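6-aminohexanoate-dimer hydrolase (Bacillus anthracis, PDB 4GB7) probably hydrolyses the amide bond of 6-aminohexanoate dimers, as a serine hydrolase of the beta-lactamase family. Local coordinates at residues M186-S191 with S245-N250; S191-T196 with E236-A241; I159-T164 with T181-M186; T167-L172 with L257-R262; A209-A214 with M228-M233. One frame throughout, in Å; residues are numbered along the deposited sequence.

The five contacts belong to the beta-lactamase-like domain, and contact 1 is the one that reaches the probable active site: the side chain of its Tyr249 comes within about 3 Å of a bound nitrate ion. Contact 2 prolongs contact 1 through the shared Ser191 and a probable hydrogen bond from Tyr194 to Asn250 OD1; their centres are about 12 Å apart. Contact 3, also about 12 Å from contact 1 between centres, shares its Met186. Contact 4 lies about 11 Å from contact 3 between centres, and Tyr168 OH meets Asp160 N between them. Contact 5 is nested along the chain within contact 2, about 13 Å away between centres, and reaches contact 4 where Tyr231 stacks on Trp259.

Contact 1 of 5, residues M186-S191 with S245-N250; sequences MDMQVS and SVFSYN
Met188, a selenomethionine, carries CG beside its backbone N (chi1 -75°), and a bend at chi2 then sets SE 3.3 Å from Asn250 O. Tyr249 has its CG anti to the backbone N (chi1 -168°), and its ring offers a face to the methyl group: Met188 CE sits 4.3 Å from the centroid of the Tyr249 ring, displaced toward the rim, in a CH-pi contact. Met188 SE, oblique to the same ring, makes the Met-aromatic contact. The long, flexible methionine-type chain (here a selenoether) suits this place because it can bend past one residue and still cover the next. Nearer its root, Met188 CB touches Phe247 CE1 at 3.5 Å.

The backbones meet at one nearly straight bond, in which Ser248 N donates to Met188 O over 2.8 Å with an angle of 172° at the hydrogen. Beside it, Gln189 CA points its hydrogen at Val246 O, 3.3 Å away. One water joins Val190 N to Ser248 O, and a second connects Val190 O, Ser248 OG and Asn250 ND2, bridging groups that do not bond to each other directly. The positive phi of Met188 marks it as the C-prime residue of the Schellman motif ending helix 182-186. Tyr249 OH is hydrogen-bonded to Ser140 OG, consistent with the SxxK serine, lysine and tyrosine site of class C beta-lactamase-like hydrolases.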
# COMPACT_ATOMS: atom_id res chain seq x y z
N MSE A 186 13.27 4.29 4.01
CA MSE A 186 12.22 5.04 3.27
C MSE A 186 12.32 4.85 1.74
O MSE A 186 11.28 4.74 1.04
CB MSE A 186 12.29 6.53 3.62
CG MSE A 186 11.79 6.90 5.01
SE MSE A 186 9.87 6.79 5.07
CE MSE A 186 9.57 8.61 4.58
N ASP A 187 13.55 4.79 1.23
CA ASP A 187 13.78 4.67 -0.21
C ASP A 187 13.98 3.23 -0.70
O ASP A 187 14.36 3.03 -1.87
CB ASP A 187 14.97 5.55 -0.63
CG ASP A 187 14.65 7.05 -0.55
OD1 ASP A 187 13.46 7.39 -0.68
OD2 ASP A 187 15.56 7.85 -0.29
N MSE A 188 13.79 2.24 0.17
CA MSE A 188 13.93 0.85 -0.21
C MSE A 188 15.34 0.57 -0.79
O MSE A 188 15.51 -0.04 -1.80
CB MSE A 188 12.81 0.46 -1.19
CG MSE A 188 11.51 0.29 -0.49
SE MSE A 188 11.36 -1.01 0.85
CE MSE A 188 9.44 -1.13 0.85
N GLN A 189 16.35 1.06 -0.09
CA GLN A 189 17.72 0.84 -0.50
C GLN A 189 18.51 -0.09 0.47
O GLN A 189 19.75 -0.03 0.57
CB GLN A 189 18.41 2.16 -0.70
CG GLN A 189 17.92 2.96 -1.89
CD GLN A 189 18.46 4.36 -1.90
OE1 GLN A 189 19.05 4.82 -0.92
NE2 GLN A 189 18.30 5.04 -3.02
N VAL A 190 17.77 -0.96 1.15
CA VAL A 190 18.33 -1.94 2.07
C VAL A 190 18.15 -3.33 1.48
O VAL A 190 17.00 -3.80 1.23
CB VAL A 190 17.65 -1.82 3.46
CG1 VAL A 190 18.33 -2.74 4.44
CG2 VAL A 190 17.66 -0.34 3.95
N SER A 191 19.29 -3.97 1.22
CA SER A 191 19.33 -5.23 0.46
C SER A 191 19.49 -6.38 1.45
O SER A 191 20.56 -6.54 2.09
CB SER A 191 20.47 -5.21 -0.55
OG SER A 191 20.26 -4.30 -1.62
N SER A 245 23.05 1.38 -1.60
CA SER A 245 23.79 1.12 -2.84
C SER A 245 22.93 0.85 -4.06
O SER A 245 23.35 1.13 -5.19
CB SER A 245 24.79 -0.02 -2.64
OG SER A 245 24.16 -1.27 -2.50
N VAL A 246 21.73 0.32 -3.82
CA VAL A 246 20.80 -0.03 -4.91
C VAL A 246 19.38 -0.15 -4.34
O VAL A 246 19.21 -0.42 -3.16
CB VAL A 246 21.18 -1.36 -5.60
CG1 VAL A 246 21.05 -2.54 -4.63
CG2 VAL A 246 20.38 -1.57 -6.87
N PHE A 247 18.39 0.01 -5.19
CA PHE A 247 17.01 -0.26 -4.83
C PHE A 247 16.80 -1.77 -4.65
O PHE A 247 17.18 -2.56 -5.53
CB PHE A 247 16.07 0.29 -5.91
CG PHE A 247 14.61 -0.04 -5.70
CD1 PHE A 247 13.86 0.73 -4.85
CD2 PHE A 247 13.99 -1.08 -6.38
CE1 PHE A 247 12.51 0.49 -4.67
CE2 PHE A 247 12.63 -1.34 -6.19
CZ PHE A 247 11.89 -0.55 -5.34
N SER A 248 16.16 -2.15 -3.54
CA SER A 248 15.75 -3.52 -3.28
C SER A 248 14.48 -3.46 -2.47
O SER A 248 14.50 -3.12 -1.28
CB SER A 248 16.83 -4.28 -2.50
OG SER A 248 16.45 -5.63 -2.32
N TYR A 249 13.35 -3.75 -3.12
CA TYR A 249 12.06 -3.68 -2.44
C TYR A 249 11.98 -4.73 -1.34
O TYR A 249 12.17 -5.92 -1.60
CB TYR A 249 10.97 -3.89 -3.45
CG TYR A 249 9.57 -3.57 -2.99
CD1 TYR A 249 9.08 -2.27 -2.99
CD2 TYR A 249 8.72 -4.57 -2.64
CE1 TYR A 249 7.78 -1.98 -2.63
CE2 TYR A 249 7.42 -4.30 -2.25
CZ TYR A 249 6.95 -3.01 -2.26
OH TYR A 249 5.65 -2.80 -1.90
N ASN A 250 11.69 -4.29 -0.11
CA ASN A 250 11.60 -5.22 1.00
C ASN A 250 10.59 -4.75 2.06
O ASN A 250 10.75 -3.69 2.65
CB ASN A 250 12.99 -5.39 1.64
CG ASN A 250 13.13 -6.67 2.44
OD1 ASN A 250 12.36 -6.93 3.38
ND2 ASN A 250 14.15 -7.49 2.07
O HOH W 1 14.80 -2.00 1.23
O HOH W 2 16.00 -6.23 0.28

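Contact 2 of 5, residues S191-T196 with E236-A241; sequences SVEYPT and EAKETA
Val192 faces Glu239 as a non-hydrogen-bonded pair, and Glu193 faces Lys238 as a hydrogen-bonded one, in a small two-stranded antiparallel sheet of the beta-lactamase-like domain. Glu193 N donates to Lys238 O and Lys238 N returns the bond to Glu193 O, each over 2.9 Å. Farther along, Thr240 N donates to Ser191 O at 2.9 Å, where the second strand turns a corner.

Val192 also packs on Ala237, just before the second strand. Their methyls, Val192 CG1 and Ala237 CB, are only 3.4 Å apart, tighter than ordinary van der Waals contact; the small alanine leaves room for the valine beside it. Val192 CG1 also lies over one face of the Tyr194 ring, near its rim, while Phe177 of helix 176-179 packs against all three residues. Tyr194 OH is hydrogen-bonded to Asn250 OD1.

Glu193 and Lys238, on the other face of the sheet from Val192, are exposed, which suits charged side chains. They run side by side in the same direction, and OE1 of Glu193 and NZ of Lys238 form a salt bridge whose hydrogen bond is weak; both residues have two conformers, so it is tentative. Lys238 NZ also bonds Glu239 O. Thr240 CG2 rests against Glu193 CG at 3.6 Å. At the far end a water spans the strands, accepting from Ser191 N at 2.8 Å and donating to Ala241 O over the same distance.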
# COMPACT_ATOMS: atom_id res chain seq x y z
N SER A 191 19.29 -3.97 1.22
CA SER A 191 19.33 -5.23 0.46
C SER A 191 19.49 -6.38 1.45
O SER A 191 20.56 -6.54 2.09
CB SER A 191 20.47 -5.21 -0.55
OG SER A 191 20.26 -4.30 -1.62
N VAL A 192 18.44 -7.17 1.57
CA VAL A 192 18.35 -8.18 2.59
C VAL A 192 17.66 -9.42 2.05
O VAL A 192 16.70 -9.34 1.26
CB VAL A 192 17.53 -7.63 3.79
CG1 VAL A 192 16.84 -8.71 4.58
CG2 VAL A 192 18.41 -6.74 4.69
N GLU A 193 18.14 -10.57 2.50
CA GLU A 193 17.50 -11.86 2.24
C GLU A 193 17.19 -12.53 3.60
O GLU A 193 17.89 -12.26 4.61
CB GLU A 193 18.39 -12.76 1.34
CG GLU A 193 19.69 -13.25 2.02
CD GLU A 193 20.57 -14.21 1.18
OE1 GLU A 193 21.69 -14.50 1.61
OE2 GLU A 193 20.13 -14.65 0.12
N TYR A 194 16.19 -13.39 3.60
CA TYR A 194 15.79 -14.14 4.75
C TYR A 194 15.87 -15.61 4.39
O TYR A 194 15.75 -15.97 3.19
CB TYR A 194 14.32 -13.84 5.14
CG TYR A 194 13.97 -12.35 5.26
CD1 TYR A 194 14.19 -11.65 6.43
CD2 TYR A 194 13.41 -11.67 4.21
CE1 TYR A 194 13.84 -10.32 6.53
CE2 TYR A 194 13.05 -10.35 4.31
CZ TYR A 194 13.30 -9.66 5.48
OH TYR A 194 12.96 -8.34 5.62
N PRO A 195 16.01 -16.46 5.40
CA PRO A 195 15.81 -17.88 5.15
C PRO A 195 14.41 -18.15 4.63
O PRO A 195 13.50 -17.36 4.84
CB PRO A 195 15.96 -18.52 6.54
CG PRO A 195 16.64 -17.51 7.39
CD PRO A 195 16.34 -16.17 6.81
N THR A 196 14.24 -19.27 3.93
CA THR A 196 12.90 -19.72 3.57
C THR A 196 12.23 -20.56 4.66
O THR A 196 11.01 -20.65 4.68
CB THR A 196 12.91 -20.55 2.28
OG1 THR A 196 13.62 -21.78 2.48
CG2 THR A 196 13.51 -19.77 1.11
N GLU A 236 16.43 -11.98 11.55
CA GLU A 236 16.97 -12.99 10.64
C GLU A 236 17.58 -12.42 9.34
O GLU A 236 18.14 -13.18 8.53
CB GLU A 236 15.86 -13.99 10.23
CG GLU A 236 15.39 -14.92 11.33
CD GLU A 236 14.68 -16.14 10.81
OE1 GLU A 236 14.28 -16.16 9.62
OE2 GLU A 236 14.50 -17.08 11.60
N ALA A 237 17.46 -11.10 9.12
CA ALA A 237 17.92 -10.45 7.89
C ALA A 237 19.40 -10.67 7.67
O ALA A 237 20.20 -10.53 8.62
CB ALA A 237 17.62 -8.95 7.91
N LYS A 238 19.73 -11.02 6.44
CA LYS A 238 21.11 -11.16 6.00
C LYS A 238 21.37 -10.14 4.88
O LYS A 238 20.67 -10.13 3.84
CB LYS A 238 21.41 -12.57 5.51
CG LYS A 238 22.85 -12.78 5.13
CD LYS A 238 23.08 -14.05 4.32
CE LYS A 238 24.22 -13.88 3.33
NZ LYS A 238 23.99 -12.76 2.37
N GLU A 239 22.37 -9.30 5.08
CA GLU A 239 22.68 -8.23 4.13
C GLU A 239 23.30 -8.80 2.82
O GLU A 239 24.21 -9.64 2.86
CB GLU A 239 23.65 -7.24 4.78
CG GLU A 239 23.95 -6.03 3.91
CD GLU A 239 24.89 -5.04 4.55
OE1 GLU A 239 24.51 -4.47 5.59
OE2 GLU A 239 25.99 -4.80 3.98
N THR A 240 22.80 -8.35 1.68
CA THR A 240 23.27 -8.83 0.40
C THR A 240 23.91 -7.72 -0.42
O THR A 240 24.53 -7.99 -1.42
CB THR A 240 22.13 -9.46 -0.40
OG1 THR A 240 21.10 -8.51 -0.58
CG2 THR A 240 21.55 -10.71 0.34
N ALA A 241 23.73 -6.47 -0.02
CA ALA A 241 24.46 -5.35 -0.60
C ALA A 241 24.46 -4.20 0.39
O ALA A 241 23.65 -4.19 1.31
CB ALA A 241 23.92 -4.91 -1.95
O HOH W 3 21.52 -3.05 2.63

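Contact 3 of 5, residues I159-T164 with T181-M186; sequences IDLEKT and TLQQLM
The capping box that opens helix 182-186, made by Thr181 and Gln184, sits against a type I turn running from Asp160 to Lys163. Two turn carbonyls take the first helix N-H groups: Leu182 N donates to Lys163 O over 3.0 Å, and Gln183 N to Leu161 O at 2.9 Å. Within the box, Thr181 OG1 lies between its backbone N and carbonyl carbon (chi1 65°), placed to accept from Gln184 N, while Thr181 N bonds to Gln184 OE1; threonine suits the N-cap, its short hydroxyl turning back to the helix.

Beside these bonds, Leu182 points its CB toward the 159-164 segment. Its CD2 meets Ile159 CD1 at 3.7 Å, and Leu161 crosses it at about a right angle, CD2 against CB at 3.9 Å. One water links Glu162 OE1 to Thr181 OG1 and another Glu162 OE2 to Gln183 OE1; Gln183 NE2 is hydrogen-bonded to Asn357 OD1. Asp160 OD1 accepts from Glu162 N, an Asx turn within the beta turn that packs beside a capping-box helix start.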
# COMPACT_ATOMS: atom_id res chain seq x y z
N ILE A 159 12.79 12.37 15.33
CA ILE A 159 13.74 11.45 14.70
C ILE A 159 14.50 12.24 13.60
O ILE A 159 14.06 13.30 13.13
CB ILE A 159 13.04 10.22 14.07
CG1 ILE A 159 12.09 10.61 12.96
CG2 ILE A 159 12.35 9.35 15.13
CD1 ILE A 159 11.31 9.46 12.35
N ASP A 160 15.63 11.69 13.20
CA ASP A 160 16.49 12.23 12.18
C ASP A 160 16.62 11.16 11.11
O ASP A 160 17.12 10.06 11.40
CB ASP A 160 17.83 12.53 12.81
CG ASP A 160 18.82 13.21 11.86
OD1 ASP A 160 18.76 13.06 10.65
OD2 ASP A 160 19.76 13.84 12.39
N LEU A 161 16.19 11.49 9.91
CA LEU A 161 16.18 10.54 8.81
C LEU A 161 17.58 10.08 8.37
O LEU A 161 17.73 9.07 7.72
CB LEU A 161 15.38 11.11 7.65
CG LEU A 161 13.90 11.35 7.89
CD1 LEU A 161 13.22 11.90 6.64
CD2 LEU A 161 13.20 10.07 8.32
N GLU A 162 18.61 10.81 8.79
CA GLU A 162 19.98 10.45 8.43
C GLU A 162 20.67 9.63 9.52
O GLU A 162 21.82 9.20 9.33
CB GLU A 162 20.78 11.72 8.11
CG GLU A 162 20.37 12.40 6.80
CD GLU A 162 20.26 11.46 5.61
OE1 GLU A 162 21.14 10.58 5.44
OE2 GLU A 162 19.28 11.58 4.82
N LYS A 163 19.98 9.40 10.64
CA LYS A 163 20.45 8.48 11.65
C LYS A 163 20.07 7.04 11.29
O LYS A 163 19.16 6.79 10.46
CB LYS A 163 19.94 8.91 13.03
CG LYS A 163 20.63 10.17 13.51
CD LYS A 163 20.18 10.55 14.91
CE LYS A 163 20.88 11.83 15.32
NZ LYS A 163 20.50 12.25 16.71
N THR A 164 20.78 6.09 11.89
CA THR A 164 20.55 4.67 11.67
C THR A 164 19.35 4.21 12.47
O THR A 164 19.04 4.73 13.54
CB THR A 164 21.76 3.81 12.12
OG1 THR A 164 22.05 4.05 13.51
CG2 THR A 164 22.99 4.08 11.24
N THR A 181 20.17 3.76 7.41
CA THR A 181 19.57 5.02 7.85
C THR A 181 18.08 4.96 7.59
O THR A 181 17.61 4.18 6.76
CB THR A 181 20.12 6.29 7.14
OG1 THR A 181 19.79 6.26 5.74
CG2 THR A 181 21.64 6.49 7.35
N LEU A 182 17.34 5.82 8.29
CA LEU A 182 15.91 5.89 8.08
C LEU A 182 15.59 6.23 6.62
O LEU A 182 14.66 5.65 6.05
CB LEU A 182 15.25 6.88 9.02
CG LEU A 182 14.94 6.33 10.39
CD1 LEU A 182 16.16 5.81 11.14
CD2 LEU A 182 14.19 7.37 11.20
N GLN A 183 16.33 7.18 6.05
CA GLN A 183 16.16 7.56 4.66
C GLN A 183 16.37 6.39 3.71
O GLN A 183 15.58 6.21 2.77
CB GLN A 183 17.02 8.79 4.30
CG GLN A 183 16.61 9.39 2.94
CD GLN A 183 15.17 9.89 2.93
OE1 GLN A 183 14.77 10.71 3.73
NE2 GLN A 183 14.38 9.39 1.98
N GLN A 184 17.41 5.59 3.94
CA GLN A 184 17.64 4.34 3.17
C GLN A 184 16.47 3.39 3.22
O GLN A 184 16.07 2.79 2.19
CB GLN A 184 18.96 3.68 3.57
CG GLN A 184 20.13 4.52 3.06
CD GLN A 184 21.48 4.18 3.74
OE1 GLN A 184 21.53 3.43 4.77
NE2 GLN A 184 22.56 4.72 3.20
N LEU A 185 15.89 3.25 4.41
CA LEU A 185 14.69 2.42 4.59
C LEU A 185 13.50 3.00 3.81
O LEU A 185 12.79 2.26 3.04
CB LEU A 185 14.36 2.26 6.08
CG LEU A 185 15.36 1.50 6.94
CD1 LEU A 185 15.18 1.79 8.43
CD2 LEU A 185 15.32 -0.00 6.74
N MSE A 186 13.27 4.29 4.01
CA MSE A 186 12.22 5.04 3.27
C MSE A 186 12.32 4.85 1.74
O MSE A 186 11.28 4.74 1.04
CB MSE A 186 12.29 6.53 3.62
CG MSE A 186 11.79 6.90 5.01
SE MSE A 186 9.87 6.79 5.07
CE MSE A 186 9.57 8.61 4.58
O HOH W 4 20.81 8.28 4.33
O HOH W 5 16.53 12.42 4.81

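Contact 4 of 5, residues T167-L172 with L257-R262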
# COMPACT_ATOMS: atom_id res chain seq x y z
N THR A 167 19.83 3.40 16.07
CA THR A 167 19.86 4.54 17.00
C THR A 167 18.57 4.52 17.86
O THR A 167 18.57 4.87 19.04
CB THR A 167 19.97 5.89 16.25
OG1 THR A 167 21.24 5.95 15.53
CG2 THR A 167 19.86 7.09 17.25
N TYR A 168 17.48 4.07 17.24
CA TYR A 168 16.20 4.10 17.88
C TYR A 168 15.76 2.73 18.36
O TYR A 168 15.02 2.65 19.34
CB TYR A 168 15.15 4.67 16.93
CG TYR A 168 15.52 6.04 16.45
CD1 TYR A 168 15.57 7.11 17.34
CD2 TYR A 168 15.93 6.26 15.15
CE1 TYR A 168 15.92 8.37 16.91
CE2 TYR A 168 16.30 7.51 14.70
CZ TYR A 168 16.34 8.56 15.60
OH TYR A 168 16.70 9.82 15.19
N ILE A 169 16.18 1.67 17.64
CA ILE A 169 15.82 0.30 18.01
C ILE A 169 17.10 -0.43 18.45
O ILE A 169 17.83 -0.97 17.64
CB ILE A 169 15.16 -0.45 16.84
CG1 ILE A 169 14.01 0.37 16.20
CG2 ILE A 169 14.74 -1.83 17.36
CD1 ILE A 169 12.86 0.69 17.12
N LYS A 170 17.41 -0.42 19.75
CA LYS A 170 18.67 -1.00 20.19
C LYS A 170 18.73 -2.50 19.93
O LYS A 170 19.81 -3.05 19.74
CB LYS A 170 18.91 -0.68 21.64
CG LYS A 170 17.94 -1.29 22.63
CD LYS A 170 18.10 -0.61 23.99
CE LYS A 170 17.67 -1.49 25.13
NZ LYS A 170 18.20 -0.87 26.38
N GLU A 171 17.57 -3.16 19.90
CA GLU A 171 17.48 -4.58 19.52
C GLU A 171 18.03 -4.91 18.15
O GLU A 171 18.42 -6.09 17.91
CB GLU A 171 16.01 -5.07 19.58
CG GLU A 171 15.39 -4.99 20.96
CD GLU A 171 14.66 -3.68 21.22
OE1 GLU A 171 15.00 -2.66 20.60
OE2 GLU A 171 13.74 -3.69 22.06
N LEU A 172 18.10 -3.91 17.27
CA LEU A 172 18.61 -4.09 15.91
C LEU A 172 20.08 -3.68 15.74
O LEU A 172 20.60 -3.68 14.61
CB LEU A 172 17.75 -3.31 14.90
CG LEU A 172 16.37 -3.91 14.57
CD1 LEU A 172 15.65 -3.03 13.56
CD2 LEU A 172 16.51 -5.34 14.05
N LEU A 257 10.82 0.75 10.06
CA LEU A 257 10.28 2.10 10.22
C LEU A 257 9.09 2.12 11.18
O LEU A 257 8.99 2.97 12.02
CB LEU A 257 9.91 2.70 8.85
CG LEU A 257 11.06 3.03 7.89
CD1 LEU A 257 10.56 3.44 6.52
CD2 LEU A 257 11.96 4.12 8.49
N ALA A 258 8.17 1.18 11.05
CA ALA A 258 7.03 1.09 11.97
C ALA A 258 7.46 0.82 13.42
O ALA A 258 6.86 1.34 14.35
CB ALA A 258 5.99 0.10 11.49
N TRP A 259 8.50 -0.02 13.60
CA TRP A 259 9.04 -0.27 14.92
C TRP A 259 9.57 1.00 15.53
O TRP A 259 9.31 1.29 16.68
CB TRP A 259 10.12 -1.35 14.83
CG TRP A 259 10.55 -1.99 16.11
CD1 TRP A 259 10.16 -1.69 17.43
CD2 TRP A 259 11.45 -3.12 16.22
NE1 TRP A 259 10.76 -2.56 18.33
CE2 TRP A 259 11.58 -3.43 17.65
CE3 TRP A 259 12.15 -3.88 15.30
CZ2 TRP A 259 12.36 -4.48 18.10
CZ3 TRP A 259 12.94 -4.94 15.76
CH2 TRP A 259 13.05 -5.22 17.14
N ILE A 260 10.20 1.84 14.72
CA ILE A 260 10.65 3.15 15.17
C ILE A 260 9.47 4.03 15.60
O ILE A 260 9.49 4.64 16.67
CB ILE A 260 11.47 3.86 14.09
CG1 ILE A 260 12.78 3.08 13.83
CG2 ILE A 260 11.80 5.30 14.47
CD1 ILE A 260 13.55 3.51 12.62
N ILE A 261 8.42 4.06 14.78
CA ILE A 261 7.21 4.82 15.16
C ILE A 261 6.72 4.40 16.55
O ILE A 261 6.43 5.26 17.41
CB ILE A 261 6.09 4.64 14.12
CG1 ILE A 261 6.49 5.28 12.78
CG2 ILE A 261 4.75 5.24 14.60
CD1 ILE A 261 5.59 4.96 11.62
N ARG A 262 6.60 3.10 16.77
CA ARG A 262 6.04 2.58 18.01
C ARG A 262 6.94 2.94 19.18
O ARG A 262 6.48 3.37 20.22
CB ARG A 262 5.84 1.09 17.94
CG ARG A 262 4.82 0.58 16.92
CD ARG A 262 4.87 -0.93 16.81
NE ARG A 262 4.06 -1.40 15.68
CZ ARG A 262 4.54 -1.92 14.54
NH1 ARG A 262 5.83 -2.23 14.40
NH2 ARG A 262 3.70 -2.27 13.58
O HOH W 6 10.84 -2.95 21.18
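Ile169 pushes its CG2 methyl straight onto the indole of Trp259, standing 3.5 Å from the centroid of the six-membered ring and 8° off the normal, a CH-pi contact. CD1 of Ile169 lies over the CG-CD1 side of the five-membered ring, on the same face, 3.6 Å from Trp259 CD1. A beta-branched residue suits this place, since its two arms span both rings. Trp259 has its CG anti to the backbone N (chi1 -165°), which sends the first ring atom toward the 167-172 segment.

At the far end of the indole, Leu172 CG abuts CZ3 of Trp259 at 3.8 Å and Glu171 CB abuts CH2 at the same distance. Trp259 enters a hollow made by Ile169 and the 3-10 turn 170-172, and the contact joins helix 251-265 to the chain following helix 165-168 in the helical part of the beta-lactamase-like fold. Tyr231 stacks on the indole from the side opposite Ile169.

Beside the tryptophan, Ile260 fills the next dip: its CG1 touches CG1 of Ile169 at 3.8 Å, and its CG2 approaches Tyr168 CB. At the ring edge an in-plane water accepts from Trp259 NE1 at 2.9 Å and donates to Glu171 OE2.

Contact 5 of 5, residues A209-A214 with M228-M233; sequences AQLYLA and MKIYDM
Two helices of the beta-lactamase-like domain meet here, the last turn of helix 206-214 lying against the start of helix 230-235, with Ala214 closest to Lys229 in the backbone. Ala214 CB fits against Lys229 O at 3.7 Å, and a residue this small lets the two chains come close. Its own carbonyl, Ala214 O, makes a bent CA-H...O contact with Lys229 CA at 3.2 Å.

The selenomethionine Met233 covers the preceding turn. Its CG is anti to the backbone N (chi1 179°) and the chain stays extended to SE, which lies 3.5 Å from Leu211 N and 3.9 Å from Gln210 CB. The long, unbranched methionine-type chain, with selenium for sulfur here, thus reaches the backbone of helix 206-214. Leu211 and Ile230 add branched bulk, with CD1 of the leucine 4.1 Å from CG1 of the isoleucine; Glu255 of helix 251-265 touches both.

Asp232, in the first turn, bonds back to the residues before the helix. Its OD2 turns the anti lone pair to Met228 N, a bond of 2.9 Å, and takes a weak second bond from Lys229 N, the N-cap residue. An acidic side chain suits this first turn, where it can accept from N-H groups just before the helix and where the helix dipole is probably favourable. Arg220 NH2 is hydrogen-bonded to both Leu213 O and Met228 O. The whole is an apolar packing of two helices across a 13-residue connection without helix or strand.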
# COMPACT_ATOMS: atom_id res chain seq x y z
N ALA A 209 6.29 -14.25 2.05
CA ALA A 209 6.10 -15.53 2.75
C ALA A 209 6.57 -15.37 4.20
O ALA A 209 5.86 -15.71 5.13
CB ALA A 209 6.88 -16.65 2.03
N GLN A 210 7.75 -14.80 4.38
CA GLN A 210 8.32 -14.67 5.73
C GLN A 210 7.51 -13.77 6.64
O GLN A 210 7.33 -14.06 7.83
CB GLN A 210 9.78 -14.23 5.71
CG GLN A 210 10.72 -15.27 5.10
CD GLN A 210 10.55 -16.66 5.67
OE1 GLN A 210 10.66 -16.85 6.88
NE2 GLN A 210 10.24 -17.64 4.81
N LEU A 211 6.97 -12.69 6.08
CA LEU A 211 6.14 -11.79 6.89
C LEU A 211 4.89 -12.49 7.30
O LEU A 211 4.46 -12.41 8.44
CB LEU A 211 5.80 -10.53 6.07
CG LEU A 211 4.86 -9.50 6.74
CD1 LEU A 211 5.64 -8.77 7.83
CD2 LEU A 211 4.27 -8.55 5.69
N TYR A 212 4.29 -13.24 6.37
CA TYR A 212 3.10 -13.98 6.71
C TYR A 212 3.36 -15.16 7.69
O TYR A 212 2.57 -15.37 8.59
CB TYR A 212 2.38 -14.47 5.46
CG TYR A 212 1.94 -13.37 4.51
CD1 TYR A 212 1.64 -12.09 4.96
CD2 TYR A 212 1.72 -13.64 3.18
CE1 TYR A 212 1.21 -11.10 4.10
CE2 TYR A 212 1.33 -12.64 2.30
CZ TYR A 212 1.03 -11.40 2.75
OH TYR A 212 0.62 -10.43 1.86
N LEU A 213 4.47 -15.89 7.54
CA LEU A 213 4.85 -16.92 8.50
C LEU A 213 5.11 -16.29 9.88
O LEU A 213 4.62 -16.77 10.90
CB LEU A 213 6.08 -17.66 8.03
CG LEU A 213 5.81 -18.65 6.89
CD1 LEU A 213 7.12 -18.90 6.13
CD2 LEU A 213 5.15 -19.93 7.39
N ALA A 214 5.82 -15.18 9.89
CA ALA A 214 6.04 -14.40 11.14
C ALA A 214 4.76 -14.00 11.86
O ALA A 214 4.71 -13.94 13.10
CB ALA A 214 6.90 -13.18 10.86
N MSE A 228 8.62 -16.12 14.81
CA MSE A 228 7.37 -16.29 15.55
C MSE A 228 6.55 -15.01 15.69
O MSE A 228 5.39 -15.06 16.04
CB MSE A 228 7.65 -16.90 16.95
CG MSE A 228 8.35 -18.29 16.95
SE MSE A 228 7.24 -19.65 16.09
CE MSE A 228 5.93 -19.89 17.54
N LYS A 229 7.19 -13.89 15.39
CA LYS A 229 6.58 -12.58 15.37
C LYS A 229 7.36 -11.76 14.36
O LYS A 229 8.47 -12.12 14.01
CB LYS A 229 6.63 -11.98 16.76
CG LYS A 229 8.01 -11.72 17.29
CD LYS A 229 7.94 -11.18 18.70
CE LYS A 229 9.30 -10.83 19.24
NZ LYS A 229 9.21 -10.05 20.50
N ILE A 230 6.79 -10.64 13.91
CA ILE A 230 7.41 -9.82 12.86
C ILE A 230 8.86 -9.40 13.19
O ILE A 230 9.74 -9.47 12.33
CB ILE A 230 6.52 -8.60 12.53
CG1 ILE A 230 5.21 -9.05 11.87
CG2 ILE A 230 7.24 -7.60 11.61
CD1 ILE A 230 4.19 -7.93 11.85
N TYR A 231 9.11 -8.98 14.42
CA TYR A 231 10.45 -8.54 14.72
C TYR A 231 11.50 -9.64 14.62
O TYR A 231 12.68 -9.35 14.33
CB TYR A 231 10.49 -7.89 16.09
CG TYR A 231 9.62 -6.64 16.29
CD1 TYR A 231 9.19 -5.87 15.22
CD2 TYR A 231 9.25 -6.24 17.54
CE1 TYR A 231 8.42 -4.75 15.40
CE2 TYR A 231 8.47 -5.10 17.74
CZ TYR A 231 8.05 -4.36 16.67
OH TYR A 231 7.29 -3.22 16.85
N ASP A 232 11.09 -10.88 14.86
CA ASP A 232 11.98 -12.05 14.65
C ASP A 232 12.51 -12.11 13.21
O ASP A 232 13.66 -12.43 12.95
CB ASP A 232 11.25 -13.37 14.94
CG ASP A 232 10.99 -13.62 16.41
OD1 ASP A 232 11.46 -12.85 17.32
OD2 ASP A 232 10.30 -14.65 16.65
N MSE A 233 11.63 -11.82 12.27
CA MSE A 233 12.01 -11.79 10.86
C MSE A 233 13.10 -10.77 10.61
O MSE A 233 14.03 -11.02 9.87
CB MSE A 233 10.77 -11.53 9.98
CG MSE A 233 11.07 -11.47 8.48
SE MSE A 233 9.64 -10.77 7.41
CE MSE A 233 9.87 -8.90 7.93